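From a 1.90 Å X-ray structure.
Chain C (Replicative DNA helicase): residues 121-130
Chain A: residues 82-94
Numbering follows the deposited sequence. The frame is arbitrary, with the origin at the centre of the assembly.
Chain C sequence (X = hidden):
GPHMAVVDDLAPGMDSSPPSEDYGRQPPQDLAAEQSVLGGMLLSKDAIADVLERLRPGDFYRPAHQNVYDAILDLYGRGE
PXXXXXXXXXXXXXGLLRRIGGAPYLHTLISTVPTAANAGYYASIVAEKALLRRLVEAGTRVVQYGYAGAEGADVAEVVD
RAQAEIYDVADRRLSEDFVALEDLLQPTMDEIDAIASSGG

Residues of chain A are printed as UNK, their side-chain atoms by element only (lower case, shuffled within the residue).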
# COMPACT_ATOMS: atom_id res chain seq x y z
N TYR C 121 -39.75 17.19 -4.31
CA TYR C 121 -38.51 16.58 -3.83
C TYR C 121 -38.59 15.07 -3.95
O TYR C 121 -37.61 14.43 -4.35
CB TYR C 121 -38.20 17.01 -2.40
CG TYR C 121 -37.92 18.48 -2.28
CD1 TYR C 121 -36.68 18.99 -2.65
CD2 TYR C 121 -38.89 19.36 -1.79
CE1 TYR C 121 -36.42 20.35 -2.55
CE2 TYR C 121 -38.63 20.72 -1.67
CZ TYR C 121 -37.40 21.21 -2.06
OH TYR C 121 -37.12 22.55 -1.95
N TYR C 122 -39.75 14.50 -3.64
CA TYR C 122 -39.92 13.06 -3.80
C TYR C 122 -39.89 12.65 -5.26
O TYR C 122 -39.34 11.61 -5.58
CB TYR C 122 -41.18 12.52 -3.11
CG TYR C 122 -41.36 13.03 -1.69
CD1 TYR C 122 -42.59 13.52 -1.28
CD2 TYR C 122 -40.31 13.01 -0.75
CE1 TYR C 122 -42.79 13.99 0.03
CE2 TYR C 122 -40.50 13.49 0.58
CZ TYR C 122 -41.76 13.98 0.94
OH TYR C 122 -42.02 14.47 2.20
N ALA C 123 -40.45 13.50 -6.12
CA ALA C 123 -40.43 13.24 -7.58
C ALA C 123 -39.00 13.22 -8.14
O ALA C 123 -38.68 12.38 -8.97
CB ALA C 123 -41.25 14.28 -8.30
N SER C 124 -38.17 14.15 -7.70
CA SER C 124 -36.75 14.17 -8.10
C SER C 124 -36.06 12.83 -7.77
O SER C 124 -35.32 12.30 -8.59
CB SER C 124 -35.99 15.31 -7.43
OG SER C 124 -36.33 16.55 -8.04
N ILE C 125 -36.33 12.31 -6.57
CA ILE C 125 -35.82 10.99 -6.17
C ILE C 125 -36.29 9.89 -7.13
O ILE C 125 -35.48 9.08 -7.59
CB ILE C 125 -36.22 10.61 -4.70
CG1 ILE C 125 -35.51 11.53 -3.70
CG2 ILE C 125 -35.89 9.13 -4.41
CD1 ILE C 125 -36.10 11.50 -2.28
N VAL C 126 -37.60 9.85 -7.41
CA VAL C 126 -38.14 8.84 -8.34
C VAL C 126 -37.48 8.99 -9.73
O VAL C 126 -37.09 7.99 -10.35
CB VAL C 126 -39.69 8.91 -8.47
CG1 VAL C 126 -40.18 7.91 -9.51
CG2 VAL C 126 -40.36 8.61 -7.09
N ALA C 127 -37.31 10.22 -10.18
CA ALA C 127 -36.75 10.49 -11.50
C ALA C 127 -35.29 10.00 -11.58
O ALA C 127 -34.91 9.34 -12.56
CB ALA C 127 -36.85 11.96 -11.85
N GLU C 128 -34.50 10.30 -10.55
CA GLU C 128 -33.11 9.86 -10.44
C GLU C 128 -32.98 8.34 -10.44
O GLU C 128 -32.11 7.78 -11.13
CB GLU C 128 -32.45 10.45 -9.20
CG GLU C 128 -31.02 10.04 -9.01
CD GLU C 128 -30.38 10.67 -7.79
OE1 GLU C 128 -29.95 9.92 -6.88
OE2 GLU C 128 -30.30 11.93 -7.74
N LYS C 129 -33.85 7.66 -9.70
CA LYS C 129 -33.86 6.20 -9.75
C LYS C 129 -34.26 5.66 -11.11
O LYS C 129 -33.72 4.65 -11.57
CB LYS C 129 -34.73 5.59 -8.64
CG LYS C 129 -34.16 5.81 -7.25
CD LYS C 129 -32.81 5.11 -7.08
CE LYS C 129 -32.54 4.79 -5.64
NZ LYS C 129 -31.29 4.01 -5.51
N ALA C 130 -35.18 6.34 -11.77
CA ALA C 130 -35.61 5.95 -13.09
C ALA C 130 -34.43 6.04 -14.09
O ALA C 130 -34.23 5.14 -14.90
CB ALA C 130 -36.78 6.80 -13.55
N UNK A 82 -35.49 17.54 5.09
CA UNK A 82 -34.91 16.31 5.63
C UNK A 82 -36.00 15.56 6.39
O UNK A 82 -36.27 15.85 7.56
c UNK A 82 -33.71 16.62 6.51
N UNK A 83 -36.67 14.64 5.70
CA UNK A 83 -37.63 13.74 6.32
C UNK A 83 -37.23 12.29 6.06
O UNK A 83 -36.20 12.04 5.42
c UNK A 83 -39.08 14.02 5.85
c UNK A 83 -39.24 13.93 4.33
o UNK A 83 -40.00 14.75 3.78
o UNK A 83 -38.66 13.03 3.69
N UNK A 84 -38.04 11.36 6.51
CA UNK A 84 -37.72 9.94 6.36
C UNK A 84 -37.40 9.52 4.92
O UNK A 84 -36.49 8.72 4.69
c UNK A 84 -38.82 9.10 6.93
N UNK A 85 -38.12 10.10 3.96
CA UNK A 85 -37.96 9.78 2.53
C UNK A 85 -36.71 10.40 1.91
O UNK A 85 -35.95 9.68 1.27
c UNK A 85 -39.25 10.18 1.68
c UNK A 85 -39.00 9.95 0.15
c UNK A 85 -40.47 9.37 2.12
N UNK A 86 -36.49 11.70 2.10
CA UNK A 86 -35.35 12.38 1.49
C UNK A 86 -34.03 11.96 2.15
O UNK A 86 -33.00 11.88 1.49
o UNK A 86 -35.58 14.37 2.88
c UNK A 86 -36.76 14.38 0.70
c UNK A 86 -35.51 13.91 1.52
N UNK A 87 -34.09 11.62 3.44
CA UNK A 87 -32.90 11.21 4.17
C UNK A 87 -32.49 9.78 3.79
O UNK A 87 -31.32 9.55 3.50
c UNK A 87 -33.05 11.44 5.71
c UNK A 87 -33.07 12.95 6.00
c UNK A 87 -31.89 10.77 6.48
N UNK A 88 -33.44 8.83 3.76
CA UNK A 88 -33.17 7.50 3.24
C UNK A 88 -32.52 7.54 1.84
O UNK A 88 -31.60 6.78 1.56
c UNK A 88 -34.44 6.64 3.21
N UNK A 89 -33.01 8.41 0.97
CA UNK A 89 -32.46 8.56 -0.39
C UNK A 89 -31.04 9.17 -0.41
O UNK A 89 -30.20 8.76 -1.21
c UNK A 89 -33.41 9.40 -1.23
N UNK A 90 -30.78 10.15 0.46
CA UNK A 90 -29.43 10.70 0.62
C UNK A 90 -28.47 9.61 1.12
O UNK A 90 -27.39 9.45 0.58
c UNK A 90 -28.09 12.49 1.97
c UNK A 90 -29.45 11.95 1.51
c UNK A 90 -27.26 13.12 0.87
o UNK A 90 -27.83 13.69 -0.09
o UNK A 90 -26.02 13.04 0.97
N UNK A 91 -28.88 8.85 2.13
CA UNK A 91 -28.09 7.71 2.62
C UNK A 91 -27.81 6.69 1.54
O UNK A 91 -26.66 6.25 1.39
c UNK A 91 -28.79 7.03 3.79
c UNK A 91 -28.81 7.87 5.08
c UNK A 91 -29.74 7.23 6.07
c UNK A 91 -27.41 8.03 5.65
N UNK A 92 -28.85 6.32 0.79
CA UNK A 92 -28.69 5.36 -0.29
C UNK A 92 -27.68 5.84 -1.35
O UNK A 92 -26.84 5.06 -1.76
o UNK A 92 -29.16 2.87 -1.33
c UNK A 92 -30.03 5.05 -0.93
c UNK A 92 -30.03 3.72 -1.65
o UNK A 92 -30.89 3.51 -2.52
N UNK A 93 -27.74 7.12 -1.74
CA UNK A 93 -26.76 7.69 -2.67
C UNK A 93 -25.33 7.51 -2.19
O UNK A 93 -24.40 7.38 -3.00
c UNK A 93 -30.50 12.05 -3.54
c UNK A 93 -27.00 9.19 -2.88
n UNK A 93 -31.73 12.29 -3.98
c UNK A 93 -28.16 9.52 -3.79
c UNK A 93 -28.29 11.02 -3.95
n UNK A 93 -29.66 11.37 -4.31
n UNK A 93 -30.13 12.50 -2.34
N UNK A 94 -25.15 7.54 -0.88
CA UNK A 94 -23.83 7.39 -0.28
C UNK A 94 -23.47 5.93 -0.04
O UNK A 94 -22.39 5.64 0.50
c UNK A 94 -24.02 11.63 3.99
n UNK A 94 -24.34 10.69 4.91
c UNK A 94 -24.67 10.15 2.12
n UNK A 94 -24.15 11.39 2.68
n UNK A 94 -23.53 12.80 4.37
c UNK A 94 -23.89 9.67 0.93
c UNK A 94 -23.79 8.16 1.04

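Position 82 precedes the helix and carries a single side-chain carbon, out of reach of chain C; one carbon means alanine, Ala A82. Position 83 has two carbons, the second bearing two oxygens, and one of these oxygens lies close to the hydroxyl of Tyr C122. A carboxylate one methylene from the backbone is aspartate. Tyr C122 OH donates to Asp A83 OD2 at 2.6 Å, at the edge of the ring and near its plane, as a bond from a phenol hydroxyl should lie. The other oxygen caps the helix.

Position 84 again shows one carbon and touches nothing on chain C: Ala A84. Position 85 has a carbon carrying two more carbons, a fork at CB without oxygen, and it packs on Tyr C122 and Ile C125. This is valine; Val A85 CG1 lies 3.4 Å from Tyr C122 CD2 and 4.1 Å from Ile C125 CD1. Its backbone N gives a weak bond to Asp A83 OD1. Position 86 is also forked at CB, but into one oxygen and one carbon, which makes it threonine. Thr A86 CG2 approaches Tyr C122 CE2 at 3.8 Å, while the hydroxyl faces the helix start: Asp A83 N donates to Thr A86 OG1 at 3.0 Å, and Thr A86 N returns a bond to Asp A83 OD1, also 3.0 Å. Such a reciprocal pair suits aspartate and threonine at a helix N-terminus.

Position 87, with the same three-carbon fork as 85, points away from chain C; it is Val A87, and it is buried all the same. Position 88 has one carbon and makes no contact: Ala A88. Position 89 has one carbon too, but it points toward chain C. It is Ala A89, whose CB meets Ile C125 CD1 at 3.6 Å; a side chain this short leaves room for the isoleucine to approach the helix.

Position 90 has three carbons, the third bearing two oxygens, and points away from chain C. This is Glu A90. Position 91, four carbons forked at the second, is out of reach and is Leu A91. Position 92 has two carbons ending in two oxygens, near the amine of Lys C129, hence Asp A92; Lys C129 NZ donates to Asp A92 OD1 at 3.1 Å within a salt bridge. Position 93 has three carbons, a nitrogen, and a carbon bearing two more nitrogens: arginine. Arg A93 NE donates to Glu C128 OE1 at 3.0 Å, a salt bridge at the guanidinium edge. Position 94 repeats that pattern but lies out of reach; Arg A94 NE instead pairs with Glu A90 OE2 at 3.0 Å.

The two helices cross at 32°, their axes 10.2 Å apart at closest approach. Ile C125 is the central knob, seated among Val A85, Thr A86, Ala A89 and Arg A93. The tyrosine–aspartate bond secures the N-terminal end of this apolar contact, and two salt bridges secure the C-terminal end.

Chain A 82-94: ADAVTVAAELDRR
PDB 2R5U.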